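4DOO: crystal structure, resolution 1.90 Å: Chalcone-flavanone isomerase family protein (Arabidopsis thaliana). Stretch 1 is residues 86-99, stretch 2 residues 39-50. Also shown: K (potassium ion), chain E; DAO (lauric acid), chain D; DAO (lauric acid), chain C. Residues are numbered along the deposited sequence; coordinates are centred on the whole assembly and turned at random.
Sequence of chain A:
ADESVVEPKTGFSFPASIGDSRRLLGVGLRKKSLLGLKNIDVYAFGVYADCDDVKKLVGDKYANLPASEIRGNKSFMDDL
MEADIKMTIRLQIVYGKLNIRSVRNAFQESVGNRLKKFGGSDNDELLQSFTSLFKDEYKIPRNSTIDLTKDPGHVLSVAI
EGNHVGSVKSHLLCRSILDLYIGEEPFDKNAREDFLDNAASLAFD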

# COMPACT_ATOMS: atom_id res chain seq x y z
N LYS A 86 -9.29 7.37 1.86
CA LYS A 86 -9.46 6.20 1.02
C LYS A 86 -8.20 6.04 0.18
O LYS A 86 -7.73 6.99 -0.44
CB LYS A 86 -10.68 6.36 0.11
CG LYS A 86 -12.01 6.29 0.86
CD LYS A 86 -13.20 6.38 -0.08
CE LYS A 86 -13.30 7.73 -0.77
NZ LYS A 86 -13.46 8.84 0.21
N MET A 87 -7.66 4.83 0.17
CA MET A 87 -6.46 4.56 -0.59
C MET A 87 -6.52 3.19 -1.26
O MET A 87 -7.31 2.32 -0.87
CB MET A 87 -5.23 4.59 0.32
CG MET A 87 -5.03 5.88 1.09
SD MET A 87 -3.47 5.80 1.97
CE MET A 87 -3.25 7.53 2.44
N THR A 88 -5.66 3.02 -2.26
CA THR A 88 -5.57 1.75 -2.96
C THR A 88 -4.10 1.43 -3.18
O THR A 88 -3.31 2.31 -3.52
CB THR A 88 -6.26 1.79 -4.35
OG1 THR A 88 -7.67 1.95 -4.20
CG2 THR A 88 -6.00 0.49 -5.12
N ILE A 89 -3.75 0.17 -2.95
CA ILE A 89 -2.39 -0.31 -3.19
C ILE A 89 -2.59 -1.37 -4.27
O ILE A 89 -3.19 -2.41 -4.00
CB ILE A 89 -1.77 -0.99 -1.95
CG1 ILE A 89 -1.68 -0.01 -0.78
CG2 ILE A 89 -0.38 -1.52 -2.30
CD1 ILE A 89 -0.85 1.22 -1.07
N ARG A 90 -2.13 -1.09 -5.48
CA ARG A 90 -2.26 -2.07 -6.55
C ARG A 90 -0.95 -2.81 -6.74
O ARG A 90 0.09 -2.19 -6.97
CB ARG A 90 -2.67 -1.39 -7.86
CG ARG A 90 -2.55 -2.31 -9.08
CD ARG A 90 -3.25 -1.70 -10.28
NE ARG A 90 -4.69 -1.58 -10.05
CZ ARG A 90 -5.56 -1.13 -10.95
NH1 ARG A 90 -5.14 -0.76 -12.15
NH2 ARG A 90 -6.84 -1.06 -10.64
N LEU A 91 -1.00 -4.13 -6.62
CA LEU A 91 0.19 -4.96 -6.78
C LEU A 91 0.09 -5.70 -8.11
O LEU A 91 -0.98 -6.16 -8.48
CB LEU A 91 0.28 -6.02 -5.67
CG LEU A 91 0.36 -5.64 -4.20
CD1 LEU A 91 -0.99 -5.14 -3.72
CD2 LEU A 91 0.79 -6.85 -3.39
N GLN A 92 1.22 -5.80 -8.81
CA GLN A 92 1.29 -6.53 -10.07
C GLN A 92 2.49 -7.46 -9.94
O GLN A 92 3.63 -7.01 -9.84
CB GLN A 92 1.47 -5.58 -11.26
CG GLN A 92 0.23 -4.74 -11.55
CD GLN A 92 0.38 -3.93 -12.82
OE1 GLN A 92 0.49 -4.49 -13.91
NE2 GLN A 92 0.38 -2.62 -12.68
N ILE A 93 2.21 -8.76 -9.92
CA ILE A 93 3.25 -9.77 -9.74
C ILE A 93 4.29 -9.79 -10.85
O ILE A 93 3.96 -9.93 -12.03
CB ILE A 93 2.62 -11.19 -9.60
CG1 ILE A 93 1.57 -11.19 -8.49
CG2 ILE A 93 3.71 -12.23 -9.30
CD1 ILE A 93 2.10 -10.75 -7.13
N VAL A 94 5.56 -9.67 -10.45
CA VAL A 94 6.68 -9.67 -11.38
C VAL A 94 7.37 -11.03 -11.47
O VAL A 94 7.56 -11.57 -12.57
CB VAL A 94 7.73 -8.60 -10.97
CG1 VAL A 94 8.96 -8.70 -11.85
CG2 VAL A 94 7.11 -7.21 -11.08
N TYR A 95 7.76 -11.58 -10.33
CA TYR A 95 8.44 -12.88 -10.28
C TYR A 95 7.50 -13.97 -10.77
O TYR A 95 6.37 -14.09 -10.29
CB TYR A 95 8.90 -13.17 -8.84
CG TYR A 95 9.82 -14.38 -8.72
CD1 TYR A 95 11.00 -14.46 -9.45
CD2 TYR A 95 9.50 -15.43 -7.85
CE1 TYR A 95 11.85 -15.56 -9.33
CE2 TYR A 95 10.35 -16.53 -7.72
CZ TYR A 95 11.52 -16.59 -8.47
OH TYR A 95 12.35 -17.68 -8.35
N GLY A 96 7.97 -14.79 -11.70
CA GLY A 96 7.13 -15.84 -12.26
C GLY A 96 7.12 -17.21 -11.60
O GLY A 96 6.39 -18.09 -12.05
N LYS A 97 7.91 -17.40 -10.55
CA LYS A 97 7.97 -18.71 -9.90
C LYS A 97 7.58 -18.71 -8.43
O LYS A 97 8.19 -19.42 -7.62
CB LYS A 97 9.36 -19.31 -10.09
CG LYS A 97 9.64 -19.77 -11.52
CD LYS A 97 11.12 -19.69 -11.88
CE LYS A 97 11.59 -18.24 -11.94
NZ LYS A 97 13.00 -18.12 -12.43
N LEU A 98 6.57 -17.93 -8.08
CA LEU A 98 6.10 -17.86 -6.70
C LEU A 98 5.20 -19.06 -6.40
O LEU A 98 4.48 -19.54 -7.27
CB LEU A 98 5.29 -16.58 -6.47
CG LEU A 98 6.00 -15.24 -6.58
CD1 LEU A 98 4.99 -14.11 -6.54
CD2 LEU A 98 7.00 -15.11 -5.43
N ASN A 99 5.25 -19.56 -5.17
CA ASN A 99 4.39 -20.67 -4.79
C ASN A 99 3.55 -20.18 -3.61
O ASN A 99 4.04 -19.50 -2.72
CB ASN A 99 5.22 -21.91 -4.42
CG ASN A 99 5.93 -21.78 -3.09
OD1 ASN A 99 5.30 -21.91 -2.04
ND2 ASN A 99 7.23 -21.53 -3.13
K K E . 20.96 -9.77 -1.37
O1 DAO D . 13.82 -17.75 -3.61
O2 DAO D . 12.05 -18.09 -4.87
C1 DAO D . 12.70 -17.40 -4.06
C2 DAO D . 12.11 -16.08 -3.60
C3 DAO D . 11.11 -16.32 -2.47
C4 DAO D . 9.85 -15.50 -2.68
C5 DAO D . 9.75 -14.38 -1.64
C6 DAO D . 8.35 -14.31 -1.05
C7 DAO D . 7.74 -12.93 -1.21
C8 DAO D . 6.23 -13.01 -1.35
C9 DAO D . 5.55 -11.70 -0.97
C10 DAO D . 4.60 -11.25 -2.08
C11 DAO D . 3.15 -11.27 -1.62
C12 DAO D . 2.21 -11.04 -2.78
O1 DAO C . 5.05 -9.12 2.17
O2 DAO C . 4.90 -7.93 0.31
C1 DAO C . 4.44 -8.32 1.42
C2 DAO C . 3.08 -7.81 1.85
C3 DAO C . 2.00 -8.39 0.95
C4 DAO C . 0.60 -8.04 1.48
C5 DAO C . -0.47 -8.36 0.43
C6 DAO C . -0.84 -9.84 0.44
C7 DAO C . -1.37 -10.28 -0.92
C8 DAO C . -1.28 -11.79 -1.04
C9 DAO C . -1.66 -12.25 -2.44
C10 DAO C . -1.64 -13.78 -2.52
C11 DAO C . -2.63 -14.27 -3.57
C12 DAO C . -2.46 -15.75 -3.81
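Stretch 2 39-50: NIDVYAFGVYAD

Residues 39-50 form a β-strand, extended apart from a local kink at Val42 (phi/psi -83/-52), that runs antiparallel to the strand 87-93, the two axes approaching to 4.6 Å with an angle of 166° between their N-to-C directions. Because the directions oppose, Asp50 at the end of one stretch lies against Lys86 at the start of the other, and the register then steps through Ala49 on Met87, Tyr48 on Thr88, Val47 on Ile89, Gly46 on Arg90, Phe45 on Leu91, Ala44 on Gln92 and Tyr43 on Ile93. Together the stretches bury 979 Å².

The backbone ladder fixes this register. Tyr48, Gly46 and Ala44 each form a reciprocal pair of hydrogen bonds: Tyr48 N donates to Thr88 O at 2.8 Å and Thr88 N to Tyr48 O at 3.0 Å; Gly46 N donates to Arg90 O and Arg90 N to Gly46 O, both at 3.0 Å; Ala44 N donates to Gln92 O at 3.0 Å and Gln92 N to Ala44 O at 2.9 Å. The intervening pairs are non-hydrogen-bonded and bring their CA atoms closer, 4.4 Å between Met87 CA and Ala49 CA. Here the CA hydrogens can meet neighbouring carbonyls, as in the 3.1 Å contact of Phe45 CA with Arg90 O.

Tyr48 gives the largest area to the contact, 84 Å². Its side chain, with chi1 in the m well, lies on the same face of the sheet as those of Thr88, Arg90, Gln92 and Ala44. Its CB packs 4.0 Å from Thr88 CB, while its ring reaches along the neighbouring strand, bringing CE1 to 4.2 Å from Arg90 CB. Gly46, paired with Arg90, has no side chain on this face.

Tyr43, covering 68 Å², belongs to the other face, with Met87, Ile89, Leu91, Ile93, Phe45, Val47 and Ala49. Its p rotamer places the ring against Leu91, whose CD2 sits over one ring face, 3.7 Å from the centroid and 3.5 Å from Tyr43 CE2, in a CH-π contact. Tyr43 CB also packs against Ile93 CD1 at 4.1 Å. The hydroxyl extends to one lauric acid, Tyr43 OH donating a hydrogen bond to O2 of the chain C ligand at 2.6 Å. Farther along this face, Ile89 CD1 meets Val47 CG1 at 3.6 Å.

Beyond Ile93, at the kink, the regular pairing gives way to a shared acceptor: Val42 O receives bonds from both Val94 N at 2.9 Å and Tyr95 N at 3.1 Å. The side chain of Val94 (phi/psi -99/-53) turns toward the strand, its CG2 4.3 Å from Ala44 CB, and Ile40 CG2 lies over a face of the Tyr95 ring, 3.5 Å from Tyr95 CD1.

At the opposite end, Lys86 covers 60 Å². Asp50 N donates to Lys86 O at 2.9 Å. A long salt bridge links Lys86 NZ with Asp50 OD2 at 3.8 Å, adding a charged contact where the pairing of the two backbones closes.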

# COMPACT_ATOMS: atom_id res chain seq x y z
N ASN A 39 19.23 -10.86 -5.62
CA ASN A 39 18.00 -10.18 -5.25
C ASN A 39 16.94 -10.52 -6.28
O ASN A 39 17.26 -10.82 -7.44
CB ASN A 39 18.21 -8.66 -5.20
CG ASN A 39 19.09 -8.23 -4.05
OD1 ASN A 39 18.74 -8.41 -2.88
ND2 ASN A 39 20.24 -7.66 -4.37
N ILE A 40 15.68 -10.47 -5.87
CA ILE A 40 14.58 -10.77 -6.76
C ILE A 40 13.51 -9.70 -6.66
O ILE A 40 13.19 -9.25 -5.57
CB ILE A 40 13.93 -12.12 -6.39
CG1 ILE A 40 14.91 -13.27 -6.65
CG2 ILE A 40 12.64 -12.32 -7.19
CD1 ILE A 40 15.35 -13.39 -8.10
N ASP A 41 12.98 -9.27 -7.81
CA ASP A 41 11.90 -8.29 -7.83
C ASP A 41 10.64 -9.14 -7.74
O ASP A 41 10.35 -9.91 -8.66
CB ASP A 41 11.87 -7.51 -9.15
CG ASP A 41 13.17 -6.76 -9.41
OD1 ASP A 41 13.69 -6.11 -8.48
OD2 ASP A 41 13.67 -6.82 -10.56
N VAL A 42 9.90 -9.02 -6.64
CA VAL A 42 8.71 -9.84 -6.45
C VAL A 42 7.48 -9.26 -7.14
O VAL A 42 6.79 -9.96 -7.88
CB VAL A 42 8.41 -10.03 -4.95
CG1 VAL A 42 7.24 -11.00 -4.77
CG2 VAL A 42 9.66 -10.58 -4.25
N TYR A 43 7.20 -7.98 -6.89
CA TYR A 43 6.08 -7.32 -7.52
C TYR A 43 6.25 -5.81 -7.55
O TYR A 43 7.03 -5.25 -6.77
CB TYR A 43 4.75 -7.68 -6.83
CG TYR A 43 4.60 -7.26 -5.37
CD1 TYR A 43 4.81 -8.18 -4.34
CD2 TYR A 43 4.22 -5.97 -5.03
CE1 TYR A 43 4.62 -7.82 -3.00
CE2 TYR A 43 4.03 -5.59 -3.70
CZ TYR A 43 4.23 -6.52 -2.69
OH TYR A 43 4.00 -6.17 -1.38
N ALA A 44 5.55 -5.16 -8.47
CA ALA A 44 5.58 -3.71 -8.57
C ALA A 44 4.30 -3.25 -7.91
O ALA A 44 3.30 -3.98 -7.93
CB ALA A 44 5.59 -3.28 -10.03
N PHE A 45 4.31 -2.08 -7.30
CA PHE A 45 3.10 -1.59 -6.65
C PHE A 45 2.90 -0.10 -6.90
O PHE A 45 3.85 0.64 -7.18
CB PHE A 45 3.12 -1.90 -5.15
CG PHE A 45 4.23 -1.24 -4.38
CD1 PHE A 45 4.08 0.07 -3.90
CD2 PHE A 45 5.42 -1.91 -4.13
CE1 PHE A 45 5.11 0.69 -3.17
CE2 PHE A 45 6.45 -1.31 -3.41
CZ PHE A 45 6.30 -0.01 -2.93
N GLY A 46 1.64 0.32 -6.84
CA GLY A 46 1.30 1.71 -7.05
C GLY A 46 0.42 2.12 -5.90
O GLY A 46 -0.51 1.40 -5.55
N VAL A 47 0.71 3.27 -5.30
CA VAL A 47 -0.07 3.74 -4.16
C VAL A 47 -0.97 4.90 -4.59
O VAL A 47 -0.48 5.92 -5.08
CB VAL A 47 0.85 4.22 -3.01
CG1 VAL A 47 0.00 4.63 -1.81
CG2 VAL A 47 1.82 3.11 -2.62
N TYR A 48 -2.27 4.73 -4.39
CA TYR A 48 -3.28 5.72 -4.75
C TYR A 48 -3.97 6.30 -3.52
O TYR A 48 -4.18 5.59 -2.53
CB TYR A 48 -4.37 5.10 -5.63
CG TYR A 48 -3.90 4.55 -6.95
CD1 TYR A 48 -3.25 3.32 -7.04
CD2 TYR A 48 -4.14 5.26 -8.13
CE1 TYR A 48 -2.84 2.81 -8.26
CE2 TYR A 48 -3.73 4.76 -9.36
CZ TYR A 48 -3.09 3.53 -9.42
OH TYR A 48 -2.68 3.02 -10.64
N ALA A 49 -4.34 7.57 -3.58
CA ALA A 49 -5.03 8.23 -2.48
C ALA A 49 -6.15 9.12 -3.03
O ALA A 49 -5.99 9.77 -4.05
CB ALA A 49 -4.05 9.07 -1.67
N ASP A 50 -7.29 9.13 -2.34
CA ASP A 50 -8.43 9.94 -2.76
C ASP A 50 -8.09 11.41 -2.59
O ASP A 50 -7.72 11.86 -1.50
CB ASP A 50 -9.67 9.58 -1.92
CG ASP A 50 -10.88 10.42 -2.28
OD1 ASP A 50 -10.96 11.58 -1.83
OD2 ASP A 50 -11.74 9.92 -3.03
O HOH W 1 22.37 -7.20 -2.49
O HOH W 2 -14.05 11.39 -0.79